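Local coordinates for mannosyl-glycoprotein endo-beta-N-acetylglucosamidase-like domain-containing protein (PDB 4KT3) that is a type VI secretion effector of the peptidoglycan glycoside hydrolase kind, held in a complex with its immunity protein, at residues 54-59 against 131-136; 123-128 against 145-150. All coordinates share one frame; numbering follows the deposited sequence.

Contact 1: 54-59 against 131-136; sequences QLDLPV and GQRDPM
Asp56 and Gly131 meet where a Schellman motif closes helix 35-54 against the turn that leads into helix 135-144. Asp56 is the C-prime residue of that motif and has positive phi. Leu55 is the first residue to leave helical angles, and its carbonyl oxygen accepts a bond from the other segment. Gly131 N donates to Leu55 O at 3.0 Å, with 154° at the hydrogen. The donor is tilted 17° from the carbonyl plane. Next to it, Gly131 CA makes a CA-H...O contact with Asp56 O at 3.2 Å. Gly131 has positive phi, which favours glycine.

Arg133 has the largest area buried by the contact. Its chain bends at chi3, and its guanidinium lies against Pro58 with NH1 at Asp56 OD1. The side chains of Asp56 and Arg133 cross at about a right angle. Asp56 OD1 forms a salt bridge with Arg133 NH1 at 3.0 Å, although the hydrogen bond within it is weak, at 131°. Pro58 CD lies 3.7 Å above the guanidinium plane of Arg133, over its centre. Pro58 CD also packs on Arg133 CB at 3.6 Å. Leu57, which is buried, brings CD2 to 3.3 Å from Gln132 O.

Gln132 is the centre of an inverse gamma turn, and Asp134 N-caps helix 135-144 through Ala137 N. Leu57 packs on Phe138 of that helix. Asn61 of helix 59-70 donates to Arg133 O, so the contact joins the ends of three helices.

Contact 2: 123-128 against 145-150; sequences SSFGTA and SGYNTG
Phe125 reaches from helix 114-129 to Ser145 and Tyr147, and these three residues bury the most surface here. Phe125 CG is anti to the carbonyl carbon (chi1 -63°), and the CB bond points toward 145-150. Tyr147 lies over one face of the Phe125 ring. The pair is T-shaped: the edge of Tyr147 meets the face of Phe125, with the planes at 90° and the centroids 5.3 Å apart. Tyr147 CD2 does the touching. It sits 3.7 Å above the phenylalanine plane, offset toward the rim, and is 3.8 Å from Phe125 CE2. Tyr147 CB adds a CH-pi contact over the same ring, 4.1 Å from its centroid. The backbone takes part too, with Tyr147 N 3.6 Å from Phe125 CE1.

The loop that carries Tyr147 starts as helix 135-144 ends. Gly146 closes that helix with a Schellman motif. It has positive phi and backbone angles that call for glycine.

Ser145 OG comes to the Phe125 ring obliquely, while Ser145 O lies at its edge, in plane. Ser145 OG is 3.5 Å from Phe125 CD1 and is hydrogen-bonded to Leu142 O in the last turn of the helix. Ser145 CB and Ala128 CB are also 3.5 Å apart, a close approach for two carbons.

The Tyr147 ring also meets Phe121 and touches Leu65 and Glu69 of helix 59-70. The immunity partner, a putative lipoprotein, also packs on this pair: Gly75 of its chain on Phe125 and Ala76 of its chain on Tyr147.

Contact 1 is partly buried, while contact 2 lies at the surface. Their centres are about 13 Å apart, and they meet where Leu55 CD2 packs on Gly126 CA at 3.5 Å. Their segments alternate along the chain. Both involve helix 135-144: contact 1 at its start, contact 2 in the loop after its end. Each includes a Schellman helix end. Contact 1 combines a backbone bond and a salt bridge with Pro58 lying over the Arg133 guanidinium. Contact 2 depends on an aromatic pair and close carbon packing. The immunity chain does not touch the segments of contact 1 but lies against contact 2. All four segments belong to the glucosaminidase family region, of the lysozyme clan.

Contact 1: 54-59 against 131-136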
loop_
_atom_site.group_PDB
_atom_site.type_symbol
_atom_site.label_atom_id
_atom_site.label_comp_id
_atom_site.label_asym_id
_atom_site.label_seq_id
_atom_site.Cartn_x
_atom_site.Cartn_y
_atom_site.Cartn_z
ATOM N N GLN A 54 -21.261 1.217 -13.585
ATOM C CA GLN A 54 -21.976 2.500 -13.538
ATOM C C GLN A 54 -21.073 3.657 -13.976
ATOM O O GLN A 54 -21.548 4.667 -14.515
ATOM C CB GLN A 54 -22.496 2.754 -12.123
ATOM N N LEU A 55 -19.769 3.505 -13.771
ATOM C CA LEU A 55 -18.798 4.537 -14.118
ATOM C C LEU A 55 -18.112 4.282 -15.464
ATOM O O LEU A 55 -17.165 4.987 -15.818
ATOM C CB LEU A 55 -17.727 4.616 -13.027
ATOM C CG LEU A 55 -18.204 5.051 -11.640
ATOM C CD1 LEU A 55 -17.049 5.123 -10.668
ATOM C CD2 LEU A 55 -18.929 6.387 -11.720
ATOM N N ASP A 56 -18.574 3.270 -16.199
ATOM C CA ASP A 56 -17.955 2.873 -17.461
ATOM C C ASP A 56 -16.444 2.663 -17.289
ATOM O O ASP A 56 -15.634 3.220 -18.043
ATOM C CB ASP A 56 -18.235 3.906 -18.552
ATOM C CG ASP A 56 -17.691 3.489 -19.908
ATOM O OD1 ASP A 56 -17.501 2.272 -20.152
ATOM O OD2 ASP A 56 -17.467 4.377 -20.763
ATOM N N LEU A 57 -16.089 1.837 -16.297
ATOM C CA LEU A 57 -14.698 1.504 -15.992
ATOM C C LEU A 57 -14.493 -0.001 -15.942
ATOM O O LEU A 57 -15.361 -0.730 -15.455
ATOM C CB LEU A 57 -14.299 2.062 -14.616
ATOM C CG LEU A 57 -14.226 3.582 -14.436
ATOM C CD1 LEU A 57 -13.944 3.893 -12.975
ATOM C CD2 LEU A 57 -13.145 4.152 -15.333
ATOM N N PRO A 58 -13.322 -0.468 -16.392
ATOM C CA PRO A 58 -12.929 -1.841 -16.066
ATOM C C PRO A 58 -12.889 -2.016 -14.549
ATOM O O PRO A 58 -12.408 -1.136 -13.835
ATOM C CB PRO A 58 -11.520 -1.963 -16.651
ATOM C CG PRO A 58 -11.429 -0.885 -17.691
ATOM C CD PRO A 58 -12.281 0.239 -17.157
ATOM N N VAL A 59 -13.396 -3.135 -14.060
ATOM C CA VAL A 59 -13.474 -3.331 -12.619
ATOM C C VAL A 59 -12.105 -3.220 -11.934
ATOM O O VAL A 59 -12.003 -2.705 -10.818
ATOM C CB VAL A 59 -14.188 -4.665 -12.262
ATOM C CG1 VAL A 59 -13.396 -5.864 -12.732
ATOM C CG2 VAL A 59 -14.468 -4.722 -10.769
ATOM N N GLY A 131 -15.585 6.577 -17.747
ATOM C CA GLY A 131 -15.153 6.234 -19.086
ATOM C C GLY A 131 -13.652 6.256 -19.297
ATOM O O GLY A 131 -13.193 6.065 -20.420
ATOM N N GLN A 132 -12.884 6.512 -18.239
ATOM C CA GLN A 132 -11.432 6.564 -18.373
ATOM C C GLN A 132 -10.912 5.143 -18.161
ATOM O O GLN A 132 -10.447 4.791 -17.074
ATOM C CB GLN A 132 -10.833 7.527 -17.352
ATOM C CG GLN A 132 -11.397 8.925 -17.447
ATOM C CD GLN A 132 -10.904 9.690 -18.656
ATOM O OE1 GLN A 132 -9.967 9.281 -19.335
ATOM N NE2 GLN A 132 -11.530 10.822 -18.917
ATOM N N ARG A 133 -11.015 4.328 -19.206
ATOM C CA ARG A 133 -10.813 2.891 -19.069
ATOM C C ARG A 133 -9.341 2.509 -19.072
ATOM O O ARG A 133 -8.922 1.601 -18.352
ATOM C CB ARG A 133 -11.576 2.144 -20.175
ATOM C CG ARG A 133 -13.073 2.444 -20.172
ATOM C CD ARG A 133 -13.834 1.593 -21.199
ATOM N NE ARG A 133 -13.746 0.159 -20.898
ATOM C CZ ARG A 133 -14.535 -0.492 -20.043
ATOM N NH1 ARG A 133 -15.500 0.134 -19.389
ATOM N NH2 ARG A 133 -14.371 -1.792 -19.850
ATOM N N ASP A 134 -8.551 3.190 -19.894
ATOM C CA ASP A 134 -7.109 2.973 -19.896
ATOM C C ASP A 134 -6.567 3.322 -18.518
ATOM O O ASP A 134 -6.894 4.365 -17.974
ATOM C CB ASP A 134 -6.440 3.836 -20.958
ATOM C CG ASP A 134 -4.936 3.727 -20.929
ATOM O OD1 ASP A 134 -4.400 2.708 -21.422
ATOM O OD2 ASP A 134 -4.288 4.671 -20.424
ATOM N N PRO A 135 -5.743 2.436 -17.933
ATOM C CA PRO A 135 -5.259 2.682 -16.567
ATOM C C PRO A 135 -4.495 4.002 -16.382
ATOM O O PRO A 135 -4.660 4.650 -15.340
ATOM C CB PRO A 135 -4.352 1.477 -16.311
ATOM C CG PRO A 135 -4.993 0.385 -17.099
ATOM C CD PRO A 135 -5.457 1.058 -18.371
HETATM N N MSE A 136 -3.675 4.395 -17.355
HETATM C CA MSE A 136 -2.991 5.679 -17.260
HETATM C C MSE A 136 -3.962 6.853 -17.321
HETATM O O MSE A 136 -3.837 7.801 -16.551
HETATM C CB MSE A 136 -1.949 5.832 -18.374
HETATM C CG MSE A 136 -0.748 4.941 -18.183
HETATM SE SE MSE A 136 0.376 5.591 -16.749
HETATM C CE MSE A 136 1.178 7.099 -17.666
#

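Contact 2: 123-128 against 145-150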
loop_
_atom_site.group_PDB
_atom_site.type_symbol
_atom_site.label_atom_id
_atom_site.label_comp_id
_atom_site.label_asym_id
_atom_site.label_seq_id
_atom_site.Cartn_x
_atom_site.Cartn_y
_atom_site.Cartn_z
ATOM N N SER A 123 -19.752 8.773 -5.872
ATOM C CA SER A 123 -20.541 9.990 -5.676
ATOM C C SER A 123 -19.682 11.249 -5.875
ATOM O O SER A 123 -20.074 12.191 -6.592
ATOM C CB SER A 123 -21.172 9.963 -4.273
ATOM O OG SER A 123 -22.052 11.054 -4.067
ATOM N N SER A 124 -18.499 11.275 -5.264
ATOM C CA SER A 124 -17.661 12.463 -5.294
ATOM C C SER A 124 -16.817 12.596 -6.560
ATOM O O SER A 124 -16.577 13.717 -7.018
ATOM C CB SER A 124 -16.712 12.467 -4.083
ATOM O OG SER A 124 -17.430 12.639 -2.878
ATOM N N PHE A 125 -16.334 11.477 -7.098
ATOM C CA PHE A 125 -15.307 11.517 -8.153
ATOM C C PHE A 125 -15.704 10.762 -9.425
ATOM O O PHE A 125 -14.959 10.742 -10.399
ATOM C CB PHE A 125 -13.982 10.968 -7.593
ATOM C CG PHE A 125 -13.438 11.811 -6.479
ATOM C CD1 PHE A 125 -12.849 13.029 -6.755
ATOM C CD2 PHE A 125 -13.569 11.420 -5.160
ATOM C CE1 PHE A 125 -12.379 13.825 -5.747
ATOM C CE2 PHE A 125 -13.092 12.218 -4.143
ATOM C CZ PHE A 125 -12.506 13.428 -4.444
ATOM N N GLY A 126 -16.892 10.168 -9.414
ATOM C CA GLY A 126 -17.314 9.295 -10.490
ATOM C C GLY A 126 -17.436 10.031 -11.808
ATOM O O GLY A 126 -16.945 9.573 -12.844
ATOM N N THR A 127 -18.090 11.177 -11.784
ATOM C CA THR A 127 -18.338 11.888 -13.022
ATOM C C THR A 127 -16.995 12.292 -13.619
ATOM O O THR A 127 -16.794 12.239 -14.826
ATOM C CB THR A 127 -19.274 13.087 -12.779
ATOM O OG1 THR A 127 -20.539 12.598 -12.322
ATOM C CG2 THR A 127 -19.496 13.889 -14.033
ATOM N N ALA A 128 -16.042 12.628 -12.757
ATOM C CA ALA A 128 -14.717 13.014 -13.214
ATOM C C ALA A 128 -13.903 11.873 -13.843
ATOM O O ALA A 128 -13.134 12.099 -14.779
ATOM C CB ALA A 128 -13.938 13.673 -12.081
ATOM N N SER A 145 -9.245 15.515 -11.038
ATOM C CA SER A 145 -10.443 15.646 -10.219
ATOM C C SER A 145 -10.141 16.166 -8.818
ATOM O O SER A 145 -11.056 16.529 -8.090
ATOM C CB SER A 145 -11.147 14.289 -10.106
ATOM O OG SER A 145 -10.431 13.405 -9.265
ATOM N N GLY A 146 -8.867 16.171 -8.440
ATOM C CA GLY A 146 -8.469 16.547 -7.091
ATOM C C GLY A 146 -8.562 15.425 -6.058
ATOM O O GLY A 146 -8.396 15.663 -4.870
ATOM N N TYR A 147 -8.833 14.200 -6.498
ATOM C CA TYR A 147 -8.796 13.067 -5.585
ATOM C C TYR A 147 -7.435 12.995 -4.881
ATOM O O TYR A 147 -7.355 12.876 -3.650
ATOM C CB TYR A 147 -9.066 11.768 -6.358
ATOM C CG TYR A 147 -8.966 10.512 -5.513
ATOM C CD1 TYR A 147 -7.796 9.771 -5.462
ATOM C CD2 TYR A 147 -10.042 10.079 -4.765
ATOM C CE1 TYR A 147 -7.716 8.606 -4.689
ATOM C CE2 TYR A 147 -9.970 8.935 -3.986
ATOM C CZ TYR A 147 -8.815 8.198 -3.962
ATOM O OH TYR A 147 -8.727 7.062 -3.192
ATOM N N ASN A 148 -6.375 13.035 -5.678
ATOM C CA ASN A 148 -5.014 13.200 -5.174
ATOM C C ASN A 148 -4.407 14.318 -5.994
ATOM O O ASN A 148 -4.770 14.491 -7.158
ATOM C CB ASN A 148 -4.153 11.946 -5.397
ATOM C CG ASN A 148 -4.445 10.814 -4.431
ATOM O OD1 ASN A 148 -5.154 10.941 -3.430
ATOM N ND2 ASN A 148 -3.853 9.708 -4.728
ATOM N N THR A 149 -3.460 15.043 -5.419
ATOM C CA THR A 149 -2.789 16.106 -6.158
ATOM C C THR A 149 -1.697 15.523 -7.059
ATOM O O THR A 149 -1.369 16.085 -8.112
ATOM C CB THR A 149 -2.214 17.173 -5.212
ATOM O OG1 THR A 149 -1.315 16.559 -4.284
ATOM C CG2 THR A 149 -3.337 17.820 -4.447
ATOM N N GLY A 150 -1.138 14.395 -6.624
ATOM C CA GLY A 150 -0.231 13.605 -7.433
ATOM C C GLY A 150 0.911 14.418 -7.985
ATOM O O GLY A 150 1.334 14.204 -9.119
#